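Local atomic coordinates of ethyl acetate hydrolase (Pseudomonas veronii, PDB entry 5EFZ), a protein that hydrolyses ethyl acetate to ethanol and acetate in the breakdown of short-chain methyl ketones, and in vitro also cleaves several other small esters. Residues L33-G38 against A120-G125; W67-S72 against R256-M261; R170-A175 against A350-L355. All blocks are in the same frame, centred on the assembly; numbering follows the deposited sequence. Where two conformers were deposited one is given.

Contact 1 of 3, residues L33-G38 against A120-G125; sequences LPLEEG and ANVRIG
E37 OE2 is held by two N-H groups of a single partner: the guanidinium of R123 comes side-on and turns both NE and NH2 to this one oxygen. The glutamate lies in the type I beta turn L35-G38, just after the short strand 33-34 of this alpha/beta hydrolase, while R123 occupies the N-cap position of helix 124-139. The bond from R123 NE to E37 OE2, 2.8 Å long, is the straighter (155° at the hydrogen); the one from R123 NH2 to E37 OE2 measures 3.0 Å. OE2 lies in the guanidinium plane, yet the donors meet it from above the carboxylate plane, the two groups being turned 57° apart. E37 bends at chi2 to reach this place, whereas R123 runs extended from CG to NE and crosses it at about a right angle.

E36, extended beyond CG, crosses the arginine at about a right angle and sets its carboxylate against the shaft, with OE1 3.4 Å from R123 CD. Its OE2 is 4.1 Å from R123 NE but well out of the guanidinium plane, so charge alone acts there; that oxygen's salt bridge goes to R280, whose NH1 lies close to R123 NH1. The two glutamates would be expected to ease this crowding of positive charge. An alanine at R123 would remove both bonds to E37 and would probably loosen the turn against the loop. One water also ties the segments, accepting a hydrogen bond from E37 N (2.8 Å) and donating one to N121 O (2.7 Å). G38 suits the last turn position, where its positive phi would press a CB against the preceding carbonyl oxygen. Beneath the polar layer, the branched leucine L35 sets methyl CD1 tightly on A120 CB, 3.5 Å away.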
ATOM      1  N   LEU A  33      29.266   8.186  21.813  1.00 30.17           N
ATOM      2  CA  LEU A  33      28.268   8.914  21.031  1.00 29.54           C
ATOM      3  C   LEU A  33      27.082   9.234  21.923  1.00 29.92           C
ATOM      4  O   LEU A  33      26.301   8.339  22.245  1.00 27.02           O
ATOM      5  CB  LEU A  33      27.820   8.098  19.809  1.00 28.97           C
ATOM      6  CG  LEU A  33      26.798   8.761  18.884  1.00 26.15           C
ATOM      7  CD1 LEU A  33      27.399  10.037  18.298  1.00 27.97           C
ATOM      8  CD2 LEU A  33      26.366   7.824  17.749  1.00 25.01           C
ATOM      9  N   PRO A  34      26.964  10.498  22.363  1.00 31.22           N
ATOM     10  CA  PRO A  34      25.759  10.882  23.100  1.00 32.07           C
ATOM     11  C   PRO A  34      24.589  10.962  22.128  1.00 28.97           C
ATOM     12  O   PRO A  34      24.668  11.669  21.125  1.00 33.31           O
ATOM     13  CB  PRO A  34      26.126  12.248  23.708  1.00 34.69           C
ATOM     14  CG  PRO A  34      27.172  12.779  22.799  1.00 37.57           C
ATOM     15  CD  PRO A  34      27.917  11.610  22.225  1.00 34.87           C
ATOM     16  N   LEU A  35      23.536  10.199  22.386  1.00 24.66           N
ATOM     17  CA  LEU A  35      22.446  10.095  21.432  1.00 24.96           C
ATOM     18  C   LEU A  35      21.428  11.166  21.683  1.00 27.20           C
ATOM     19  O   LEU A  35      21.278  11.607  22.814  1.00 24.91           O
ATOM     20  CB  LEU A  35      21.793   8.731  21.514  1.00 23.03           C
ATOM     21  CG  LEU A  35      22.687   7.573  21.129  1.00 23.06           C
ATOM     22  CD1 LEU A  35      21.977   6.264  21.447  1.00 21.65           C
ATOM     23  CD2 LEU A  35      23.060   7.645  19.629  1.00 21.96           C
ATOM     24  N   GLU A  36      20.736  11.599  20.628  0.56 26.79           N
ATOM     25  CA  GLU A  36      19.736  12.652  20.768  0.56 27.74           C
ATOM     26  C   GLU A  36      18.690  12.302  21.835  0.56 27.13           C
ATOM     27  O   GLU A  36      18.334  13.151  22.657  0.56 27.01           O
ATOM     28  CB  GLU A  36      19.040  12.936  19.427  0.56 27.35           C
ATOM     29  CG  GLU A  36      18.068  14.124  19.500  0.56 31.19           C
ATOM     30  CD  GLU A  36      17.555  14.579  18.135  0.56 31.67           C
ATOM     31  OE1 GLU A  36      18.152  14.187  17.118  0.56 28.99           O
ATOM     32  OE2 GLU A  36      16.545  15.313  18.080  0.56 33.05           O
ATOM     33  N   GLU A  37      18.229  11.051  21.845  1.00 26.15           N
ATOM     34  CA  GLU A  37      17.193  10.625  22.795  1.00 29.56           C
ATOM     35  C   GLU A  37      17.660  10.602  24.250  1.00 29.37           C
ATOM     36  O   GLU A  37      16.847  10.417  25.163  1.00 30.22           O
ATOM     37  CB  GLU A  37      16.662   9.223  22.442  1.00 27.92           C
ATOM     38  CG  GLU A  37      15.658   9.214  21.312  1.00 29.38           C
ATOM     39  CD  GLU A  37      14.438  10.082  21.602  1.00 33.67           C
ATOM     40  OE1 GLU A  37      13.575   9.650  22.393  1.00 35.75           O
ATOM     41  OE2 GLU A  37      14.352  11.200  21.050  1.00 33.72           O
ATOM     42  N   GLY A  38      18.955  10.741  24.484  1.00 28.12           N
ATOM     43  CA  GLY A  38      19.415  10.895  25.850  1.00 31.52           C
ATOM     44  C   GLY A  38      20.400   9.884  26.396  1.00 32.19           C
ATOM     45  O   GLY A  38      21.097  10.156  27.364  1.00 35.11           O
ATOM     46  N   ALA A 120      19.489   1.335  22.326  1.00 22.77           N
ATOM     47  CA  ALA A 120      18.885   2.663  22.444  1.00 24.57           C
ATOM     48  C   ALA A 120      18.081   3.046  21.207  1.00 23.44           C
ATOM     49  O   ALA A 120      18.250   2.467  20.134  1.00 22.20           O
ATOM     50  CB  ALA A 120      19.976   3.722  22.700  1.00 24.72           C
ATOM     51  N   ASN A 121      17.188   4.020  21.371  1.00 22.45           N
ATOM     52  CA  ASN A 121      16.483   4.587  20.233  1.00 21.49           C
ATOM     53  C   ASN A 121      17.441   5.532  19.521  1.00 22.99           C
ATOM     54  O   ASN A 121      17.864   6.520  20.100  1.00 26.65           O
ATOM     55  CB  ASN A 121      15.217   5.314  20.698  1.00 22.41           C
ATOM     56  CG  ASN A 121      14.154   4.355  21.176  1.00 24.83           C
ATOM     57  OD1 ASN A 121      14.034   3.243  20.658  1.00 23.27           O
ATOM     58  ND2 ASN A 121      13.374   4.778  22.154  1.00 26.32           N
ATOM     59  N   VAL A 122      17.809   5.187  18.286  1.00 18.96           N
ATOM     60  CA  VAL A 122      18.763   5.974  17.517  1.00 18.91           C
ATOM     61  C   VAL A 122      18.019   6.781  16.437  1.00 19.40           C
ATOM     62  O   VAL A 122      17.090   6.273  15.791  1.00 16.84           O
ATOM     63  CB  VAL A 122      19.818   5.063  16.876  1.00 19.66           C
ATOM     64  CG1 VAL A 122      20.834   5.869  16.061  1.00 17.62           C
ATOM     65  CG2 VAL A 122      20.542   4.250  17.965  1.00 22.19           C
ATOM     66  N   ARG A 123      18.404   8.040  16.270  1.00 18.17           N
ATOM     67  CA  ARG A 123      17.777   8.908  15.280  1.00 18.21           C
ATOM     68  C   ARG A 123      18.698   9.121  14.067  1.00 17.84           C
ATOM     69  O   ARG A 123      19.921   8.908  14.151  1.00 17.45           O
ATOM     70  CB  ARG A 123      17.406  10.279  15.900  1.00 19.18           C
ATOM     71  CG  ARG A 123      16.212  10.242  16.890  1.00 18.49           C
ATOM     72  CD  ARG A 123      15.919  11.653  17.445  1.00 20.59           C
ATOM     73  NE  ARG A 123      14.730  11.644  18.319  1.00 23.92           N
ATOM     74  CZ  ARG A 123      13.471  11.793  17.899  1.00 23.80           C
ATOM     75  NH1 ARG A 123      13.197  11.960  16.614  1.00 23.08           N
ATOM     76  NH2 ARG A 123      12.478  11.779  18.787  1.00 26.57           N
ATOM     77  N   ILE A 124      18.100   9.550  12.956  1.00 19.31           N
ATOM     78  CA  ILE A 124      18.868   9.906  11.756  1.00 16.74           C
ATOM     79  C   ILE A 124      19.999  10.875  12.118  1.00 18.16           C
ATOM     80  O   ILE A 124      21.136  10.721  11.645  1.00 18.21           O
ATOM     81  CB  ILE A 124      17.962  10.537  10.692  1.00 17.40           C
ATOM     82  CG1 ILE A 124      16.930   9.511  10.171  1.00 17.80           C
ATOM     83  CG2 ILE A 124      18.797  11.120   9.529  1.00 17.29           C
ATOM     84  CD1 ILE A 124      17.515   8.371   9.336  1.00 17.12           C
ATOM     85  N   GLY A 125      19.706  11.846  12.985  1.00 17.74           N
ATOM     86  CA  GLY A 125      20.728  12.815  13.375  1.00 19.93           C
ATOM     87  C   GLY A 125      21.925  12.184  14.087  1.00 20.28           C
ATOM     88  O   GLY A 125      23.059  12.691  13.995  1.00 20.46           O
TER
HETATM   89  O   HOH W   1      18.624   9.134  19.783  1.00 21.79           O
HETATM   90  O   HOH W   2      13.842   7.217  23.705  1.00 47.37           O

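Contact 2 of 3, residues W67-S72 against R256-M261; sequences WYSGTS and RYFAPM. With ACT (acetate ion), chain O.
S69 turns its hydroxyl into the crowded position between backbone N and carbonyl carbon (chi1 78°), and this places OG between two oxygens. From there OG donates to Y68 O over a very short 2.5 Å, in the carbonyl plane and on a lone pair, which fixes its rotation within the type II beta turn W67-G70. The same OG lies 2.7 Å from Y257 OH, at the edge of the tyrosine ring. A small hydroxyl residue suits this spot, serving two oxygens while its CB packs among sulphur and rings. G70 closes the turn where a CB would collide with W67 CD1.

Y257 holds CG anti to the backbone N (chi1 174°), sending its ring from helix 246-258 to the turn. Its OH also meets a water at 2.8 Å, and that water accepts from W67 NE1. M261, extended beyond CG, lays methyl CE over one face of the Y257 ring, 3.3 Å above the plane and offset toward the rim, while its SD is 3.9 Å from S69 CB. F258, its CG beside the backbone N, receives Y257 CD1 over the centre of one face and brings CE1 to within 4.1 Å of Y68 CE2. On the far side of the turn, Y68 N donates to acetate OXT (2.8 Å, 161°); S151 OG, H334 NE2 and M152 N bind the same ion. Y68 N and M152 N are thus placed as oxyanion-hole donors of this fold would be.

The turn links strand 61-65 to helix 72-79, against which W67 packs, its CG in the same crowded position as S69 OG. Y68, CG anti to the backbone N, leans on helix 263-274, and F258, on helix 246-258, stacks on W223 of helix 213-227.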
ATOM      1  N   TRP A  67      20.472   2.028   3.637  1.00 17.00           N
ATOM      2  CA  TRP A  67      19.038   2.162   3.784  1.00 16.72           C
ATOM      3  C   TRP A  67      18.491   1.115   4.744  1.00 16.65           C
ATOM      4  O   TRP A  67      19.244   0.340   5.344  1.00 18.29           O
ATOM      5  CB  TRP A  67      18.340   2.052   2.415  1.00 18.33           C
ATOM      6  CG  TRP A  67      18.698   0.830   1.603  1.00 19.60           C
ATOM      7  CD1 TRP A  67      18.684  -0.486   2.013  1.00 20.61           C
ATOM      8  CD2 TRP A  67      19.074   0.816   0.213  1.00 20.04           C
ATOM      9  NE1 TRP A  67      19.053  -1.315   0.964  1.00 21.44           N
ATOM     10  CE2 TRP A  67      19.304  -0.542  -0.146  1.00 18.33           C
ATOM     11  CE3 TRP A  67      19.251   1.815  -0.753  1.00 20.40           C
ATOM     12  CZ2 TRP A  67      19.689  -0.915  -1.442  1.00 22.08           C
ATOM     13  CZ3 TRP A  67      19.647   1.445  -2.039  1.00 19.87           C
ATOM     14  CH2 TRP A  67      19.859   0.092  -2.371  1.00 23.77           C
ATOM     15  N   TYR A  68      17.172   1.116   4.897  1.00 14.94           N
ATOM     16  CA  TYR A  68      16.508   0.201   5.826  1.00 16.18           C
ATOM     17  C   TYR A  68      16.794  -1.261   5.470  1.00 17.34           C
ATOM     18  O   TYR A  68      16.561  -1.644   4.343  1.00 16.16           O
ATOM     19  CB  TYR A  68      14.992   0.437   5.813  1.00 14.07           C
ATOM     20  CG  TYR A  68      14.258  -0.602   6.658  1.00 15.61           C
ATOM     21  CD1 TYR A  68      14.139  -0.450   8.042  1.00 17.04           C
ATOM     22  CD2 TYR A  68      13.687  -1.735   6.064  1.00 14.68           C
ATOM     23  CE1 TYR A  68      13.474  -1.411   8.824  1.00 18.25           C
ATOM     24  CE2 TYR A  68      13.015  -2.710   6.846  1.00 15.13           C
ATOM     25  CZ  TYR A  68      12.919  -2.526   8.209  1.00 18.25           C
ATOM     26  OH  TYR A  68      12.273  -3.483   8.951  1.00 17.35           O
ATOM     27  N   SER A  69      17.269  -2.052   6.453  1.00 18.04           N
ATOM     28  CA  SER A  69      17.578  -3.482   6.311  1.00 18.74           C
ATOM     29  C   SER A  69      18.834  -3.739   5.466  1.00 20.45           C
ATOM     30  O   SER A  69      19.248  -4.880   5.291  1.00 19.73           O
ATOM     31  CB  SER A  69      16.381  -4.292   5.740  1.00 17.85           C
ATOM     32  OG  SER A  69      16.253  -4.119   4.334  1.00 19.33           O
ATOM     33  N   GLY A  70      19.470  -2.672   5.005  1.00 19.27           N
ATOM     34  CA  GLY A  70      20.557  -2.794   4.055  1.00 19.69           C
ATOM     35  C   GLY A  70      21.935  -2.651   4.678  1.00 19.58           C
ATOM     36  O   GLY A  70      22.098  -2.273   5.857  1.00 20.32           O
ATOM     37  N   THR A  71      22.946  -2.990   3.887  1.00 18.53           N
ATOM     38  CA  THR A  71      24.322  -2.828   4.307  1.00 18.78           C
ATOM     39  C   THR A  71      25.111  -2.185   3.184  1.00 20.10           C
ATOM     40  O   THR A  71      24.596  -1.943   2.081  1.00 20.40           O
ATOM     41  CB  THR A  71      25.011  -4.164   4.669  1.00 21.25           C
ATOM     42  OG1 THR A  71      25.171  -4.940   3.467  1.00 21.54           O
ATOM     43  CG2 THR A  71      24.198  -4.975   5.747  1.00 19.67           C
ATOM     44  N   SER A  72      26.368  -1.898   3.475  1.00 20.57           N
ATOM     45  CA  SER A  72      27.239  -1.296   2.472  1.00 21.71           C
ATOM     46  C   SER A  72      27.380  -2.200   1.231  1.00 22.87           C
ATOM     47  O   SER A  72      27.629  -1.703   0.132  1.00 23.05           O
ATOM     48  CB  SER A  72      28.627  -0.998   3.082  1.00 17.36           C
ATOM     49  OG  SER A  72      29.084  -2.083   3.890  1.00 19.40           O
ATOM     50  N   ARG A 256      12.778 -14.600   1.354  1.00 21.42           N
ATOM     51  CA  ARG A 256      14.175 -15.026   1.451  1.00 22.73           C
ATOM     52  C   ARG A 256      15.085 -13.858   1.852  1.00 22.52           C
ATOM     53  O   ARG A 256      16.042 -14.050   2.607  1.00 24.04           O
ATOM     54  CB  ARG A 256      14.620 -15.645   0.119  1.00 32.48           C
ATOM     55  CG  ARG A 256      16.059 -16.122   0.078  1.00 40.54           C
ATOM     56  CD  ARG A 256      16.382 -16.886  -1.228  1.00 50.76           C
ATOM     57  NE  ARG A 256      15.634 -18.145  -1.290  1.00 58.99           N
ATOM     58  CZ  ARG A 256      15.137 -18.694  -2.400  1.00 64.82           C
ATOM     59  NH1 ARG A 256      15.328 -18.128  -3.588  1.00 67.03           N
ATOM     60  NH2 ARG A 256      14.467 -19.836  -2.323  1.00 67.03           N
ATOM     61  N   TYR A 257      14.766 -12.657   1.381  1.00 21.65           N
ATOM     62  CA  TYR A 257      15.562 -11.456   1.689  1.00 19.90           C
ATOM     63  C   TYR A 257      15.553 -11.177   3.200  1.00 19.83           C
ATOM     64  O   TYR A 257      16.602 -10.931   3.803  1.00 16.60           O
ATOM     65  CB  TYR A 257      15.027 -10.229   0.911  1.00 17.33           C
ATOM     66  CG  TYR A 257      15.724  -8.926   1.302  1.00 18.07           C
ATOM     67  CD1 TYR A 257      15.118  -8.027   2.145  1.00 19.38           C
ATOM     68  CD2 TYR A 257      16.998  -8.632   0.826  1.00 19.69           C
ATOM     69  CE1 TYR A 257      15.776  -6.854   2.549  1.00 19.54           C
ATOM     70  CE2 TYR A 257      17.659  -7.462   1.212  1.00 19.77           C
ATOM     71  CZ  TYR A 257      17.028  -6.588   2.063  1.00 20.22           C
ATOM     72  OH  TYR A 257      17.659  -5.424   2.449  1.00 18.40           O
ATOM     73  N   PHE A 258      14.376 -11.215   3.806  1.00 18.70           N
ATOM     74  CA  PHE A 258      14.250 -10.871   5.223  1.00 18.84           C
ATOM     75  C   PHE A 258      14.524 -12.040   6.162  1.00 19.99           C
ATOM     76  O   PHE A 258      14.796 -11.810   7.331  1.00 16.86           O
ATOM     77  CB  PHE A 258      12.852 -10.307   5.537  1.00 18.35           C
ATOM     78  CG  PHE A 258      12.652  -8.891   5.039  1.00 17.94           C
ATOM     79  CD1 PHE A 258      13.302  -7.833   5.672  1.00 16.06           C
ATOM     80  CD2 PHE A 258      11.856  -8.625   3.928  1.00 17.16           C
ATOM     81  CE1 PHE A 258      13.140  -6.511   5.210  1.00 15.16           C
ATOM     82  CE2 PHE A 258      11.672  -7.301   3.464  1.00 17.49           C
ATOM     83  CZ  PHE A 258      12.345  -6.260   4.099  1.00 16.95           C
ATOM     84  N   ALA A 259      14.427 -13.273   5.673  1.00 20.94           N
ATOM     85  CA  ALA A 259      14.533 -14.460   6.549  1.00 22.63           C
ATOM     86  C   ALA A 259      15.751 -14.494   7.500  1.00 23.67           C
ATOM     87  O   ALA A 259      15.613 -14.916   8.644  1.00 23.69           O
ATOM     88  CB  ALA A 259      14.532 -15.762   5.698  1.00 22.23           C
ATOM     89  N   PRO A 260      16.950 -14.120   7.025  1.00 21.99           N
ATOM     90  CA  PRO A 260      18.079 -14.307   7.955  1.00 22.01           C
ATOM     91  C   PRO A 260      18.360 -13.099   8.847  1.00 22.36           C
ATOM     92  O   PRO A 260      19.387 -13.112   9.557  1.00 23.29           O
ATOM     93  CB  PRO A 260      19.262 -14.536   7.009  1.00 25.39           C
ATOM     94  CG  PRO A 260      18.930 -13.610   5.848  1.00 25.66           C
ATOM     95  CD  PRO A 260      17.419 -13.706   5.680  1.00 24.12           C
ATOM     96  N   MET A 261      17.498 -12.080   8.804  1.00 22.28           N
ATOM     97  CA  MET A 261      17.809 -10.795   9.443  1.00 21.99           C
ATOM     98  C   MET A 261      17.372 -10.781  10.900  1.00 20.89           C
ATOM     99  O   MET A 261      16.576 -11.610  11.321  1.00 17.58           O
ATOM    100  CB  MET A 261      17.161  -9.639   8.685  1.00 20.63           C
ATOM    101  CG  MET A 261      17.699  -9.520   7.233  1.00 20.31           C
ATOM    102  SD  MET A 261      17.138  -7.995   6.489  1.00 21.15           S
ATOM    103  CE  MET A 261      18.000  -8.053   4.903  1.00 17.25           C
TER
HETATM  104  C   ACT O 409      14.535   1.676   2.610  1.00 27.32           C
HETATM  105  O   ACT O 409      13.368   2.053   2.306  1.00 26.49           O
HETATM  106  OXT ACT O 409      15.226   2.445   3.362  1.00 25.91           O
HETATM  107  CH3 ACT O 409      15.072   0.392   2.075  1.00 23.64           C
HETATM  108  O   HOH W   3      19.597  -4.211   0.857  1.00 22.28           O

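Contact 3 of 3, residues R170-A175 against A350-L355; sequences RAAAIA and AHLAEL
L355 carries most of this helix-on-sheet packing, and its atoms can be followed outward in order. CB leaves the helix with CG anti to the backbone N (chi1 -179°), which swings the branch over to the strand. CG then lies 4.1 Å from R170 CB and equally near R170 CD, so the first carbons of the arginine serve as an apolar wall. Of the two tips, CD1 stays beside R170 CB at 4.2 Å, while CD2 reaches deeper, 3.7 Å from A171 O and also against A172 CB. One helical turn earlier, L352 places its CD2 3.6 Å from A172 CB. The methyl of A172 is small enough to receive both leucines, whose longer branches span the gap between backbones. Three positions apart, the two leucines fall on the same side of the helix.

R170, extended from CG to NE, runs past the last turn of the helix, with NE 3.1 Å from L355 O. Its outer nitrogens are held elsewhere, NH2 by S358 O and NH1 by A145 O.

The 350-355 part of helix 342-356 runs nearly antiparallel to strand 170-174 (163°), the axes coming within 9.9 Å. The strand lies between the parallel strands 146-150 and 296-300, to whose L146 and Y298 L355 also extends. A171 and A173 pack on helix 152-163 across the sheet, completing the alpha/beta/alpha layering.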
ATOM      1  N   ARG A 170      27.188  18.854  -2.704  1.00 20.81           N
ATOM      2  CA  ARG A 170      26.121  18.351  -3.592  1.00 20.05           C
ATOM      3  C   ARG A 170      25.376  17.294  -2.829  1.00 21.12           C
ATOM      4  O   ARG A 170      25.997  16.575  -2.070  1.00 20.03           O
ATOM      5  CB  ARG A 170      26.684  17.737  -4.877  1.00 16.67           C
ATOM      6  CG  ARG A 170      27.534  18.695  -5.708  1.00 17.95           C
ATOM      7  CD  ARG A 170      28.169  17.934  -6.870  1.00 19.29           C
ATOM      8  NE  ARG A 170      29.086  18.805  -7.610  1.00 19.93           N
ATOM      9  CZ  ARG A 170      30.348  19.039  -7.256  1.00 24.02           C
ATOM     10  NH1 ARG A 170      30.858  18.479  -6.158  1.00 22.29           N
ATOM     11  NH2 ARG A 170      31.092  19.861  -7.993  1.00 23.30           N
ATOM     12  N   ALA A 171      24.062  17.188  -3.050  1.00 15.64           N
ATOM     13  CA  ALA A 171      23.246  16.204  -2.368  1.00 18.81           C
ATOM     14  C   ALA A 171      22.304  15.577  -3.382  1.00 18.50           C
ATOM     15  O   ALA A 171      21.717  16.268  -4.223  1.00 18.97           O
ATOM     16  CB  ALA A 171      22.457  16.846  -1.202  1.00 16.81           C
ATOM     17  N   ALA A 172      22.186  14.262  -3.323  1.00 16.59           N
ATOM     18  CA  ALA A 172      21.227  13.552  -4.150  1.00 16.66           C
ATOM     19  C   ALA A 172      20.367  12.680  -3.248  1.00 17.92           C
ATOM     20  O   ALA A 172      20.834  11.676  -2.656  1.00 17.17           O
ATOM     21  CB  ALA A 172      21.930  12.714  -5.238  1.00 18.24           C
ATOM     22  N   ALA A 173      19.097  13.064  -3.151  1.00 15.59           N
ATOM     23  CA  ALA A 173      18.142  12.368  -2.280  1.00 15.85           C
ATOM     24  C   ALA A 173      17.225  11.519  -3.116  1.00 16.33           C
ATOM     25  O   ALA A 173      16.304  12.042  -3.763  1.00 18.75           O
ATOM     26  CB  ALA A 173      17.341  13.351  -1.448  1.00 17.03           C
ATOM     27  N   ILE A 174      17.508  10.218  -3.150  1.00 15.63           N
ATOM     28  CA  ILE A 174      16.737   9.287  -3.977  1.00 15.66           C
ATOM     29  C   ILE A 174      15.646   8.601  -3.158  1.00 16.97           C
ATOM     30  O   ILE A 174      15.941   8.000  -2.118  1.00 18.91           O
ATOM     31  CB  ILE A 174      17.626   8.215  -4.580  1.00 17.23           C
ATOM     32  CG1 ILE A 174      18.841   8.842  -5.322  1.00 18.72           C
ATOM     33  CG2 ILE A 174      16.812   7.342  -5.526  1.00 15.76           C
ATOM     34  CD1 ILE A 174      19.976   7.838  -5.527  1.00 18.39           C
ATOM     35  N   ALA A 175      14.395   8.720  -3.616  1.00 13.31           N
ATOM     36  CA  ALA A 175      13.284   7.999  -3.031  1.00 16.71           C
ATOM     37  C   ALA A 175      13.219   8.147  -1.494  1.00 17.49           C
ATOM     38  O   ALA A 175      13.107   7.163  -0.757  1.00 16.38           O
ATOM     39  CB  ALA A 175      13.371   6.523  -3.444  1.00 15.35           C
ATOM     40  N   ALA A 350      23.034   9.077 -15.224  1.00 20.59           N
ATOM     41  CA  ALA A 350      23.061  10.285 -16.059  1.00 24.19           C
ATOM     42  C   ALA A 350      22.826  11.530 -15.192  1.00 22.16           C
ATOM     43  O   ALA A 350      23.544  12.536 -15.323  1.00 21.94           O
ATOM     44  CB  ALA A 350      22.029  10.190 -17.188  1.00 24.38           C
ATOM     45  N   HIS A 351      21.839  11.466 -14.295  1.00 19.77           N
ATOM     46  CA  HIS A 351      21.570  12.597 -13.398  1.00 20.43           C
ATOM     47  C   HIS A 351      22.764  12.829 -12.453  1.00 20.57           C
ATOM     48  O   HIS A 351      23.212  13.961 -12.249  1.00 20.93           O
ATOM     49  CB  HIS A 351      20.302  12.374 -12.555  1.00 17.80           C
ATOM     50  CG  HIS A 351      19.031  12.398 -13.337  1.00 19.84           C
ATOM     51  ND1 HIS A 351      18.682  13.435 -14.187  1.00 23.63           N
ATOM     52  CD2 HIS A 351      17.999  11.521 -13.401  1.00 21.18           C
ATOM     53  CE1 HIS A 351      17.508  13.190 -14.729  1.00 25.38           C
ATOM     54  NE2 HIS A 351      17.067  12.025 -14.262  1.00 22.19           N
ATOM     55  N   LEU A 352      23.270  11.759 -11.863  1.00 17.82           N
ATOM     56  CA  LEU A 352      24.392  11.907 -10.931  1.00 19.90           C
ATOM     57  C   LEU A 352      25.655  12.451 -11.611  1.00 21.78           C
ATOM     58  O   LEU A 352      26.401  13.227 -11.010  1.00 23.70           O
ATOM     59  CB  LEU A 352      24.724  10.584 -10.264  1.00 19.43           C
ATOM     60  CG  LEU A 352      23.729  10.060  -9.215  1.00 17.93           C
ATOM     61  CD1 LEU A 352      24.268   8.743  -8.640  1.00 18.77           C
ATOM     62  CD2 LEU A 352      23.435  11.085  -8.112  1.00 19.10           C
ATOM     63  N   ALA A 353      25.910  12.034 -12.848  1.00 22.40           N
ATOM     64  CA  ALA A 353      27.083  12.531 -13.557  1.00 23.51           C
ATOM     65  C   ALA A 353      26.911  14.034 -13.820  1.00 23.63           C
ATOM     66  O   ALA A 353      27.866  14.816 -13.736  1.00 21.98           O
ATOM     67  CB  ALA A 353      27.300  11.748 -14.870  1.00 21.13           C
ATOM     68  N   GLU A 354      25.684  14.448 -14.091  1.00 21.37           N
ATOM     69  CA  GLU A 354      25.412  15.851 -14.370  1.00 22.92           C
ATOM     70  C   GLU A 354      25.593  16.648 -13.087  1.00 23.20           C
ATOM     71  O   GLU A 354      26.184  17.716 -13.087  1.00 22.84           O
ATOM     72  CB  GLU A 354      24.003  16.038 -14.929  1.00 24.51           C
ATOM     73  CG  GLU A 354      23.660  17.493 -15.192  1.00 31.61           C
ATOM     74  CD  GLU A 354      22.346  17.673 -15.922  1.00 37.96           C
ATOM     75  OE1 GLU A 354      21.776  16.676 -16.417  1.00 38.31           O
ATOM     76  OE2 GLU A 354      21.883  18.827 -15.996  1.00 42.34           O
ATOM     77  N   LEU A 355      25.120  16.089 -11.978  1.00 18.79           N
ATOM     78  CA  LEU A 355      25.271  16.735 -10.670  1.00 20.27           C
ATOM     79  C   LEU A 355      26.727  16.921 -10.311  1.00 20.49           C
ATOM     80  O   LEU A 355      27.139  17.995  -9.846  1.00 21.18           O
ATOM     81  CB  LEU A 355      24.566  15.905  -9.584  1.00 20.69           C
ATOM     82  CG  LEU A 355      24.618  16.466  -8.160  1.00 21.89           C
ATOM     83  CD1 LEU A 355      24.119  17.911  -8.136  1.00 21.61           C
ATOM     84  CD2 LEU A 355      23.699  15.579  -7.275  1.00 22.55           C
TER

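In the fold
Contact 2 is the one that reaches the active site: the side chain of Y68 is about 6 Å from that of S151, the inferred nucleophile, and about 7 Å from that of H334, the inferred histidine of the triad. Contact 1 lies 22 Å from contact 2 between centres, but helix 263-274 joins them, its W271 touching E37, N121 and R123 while L266 meets Y68 and S69. Contact 1 also approaches the site through I124, which rests on M152, the residue after S151. Contact 3, centred 24 Å from contact 2 on the opposite side of the chain's centre, is structural packing; A175, just after strand 170-174, touches D305, the inferred third triad member.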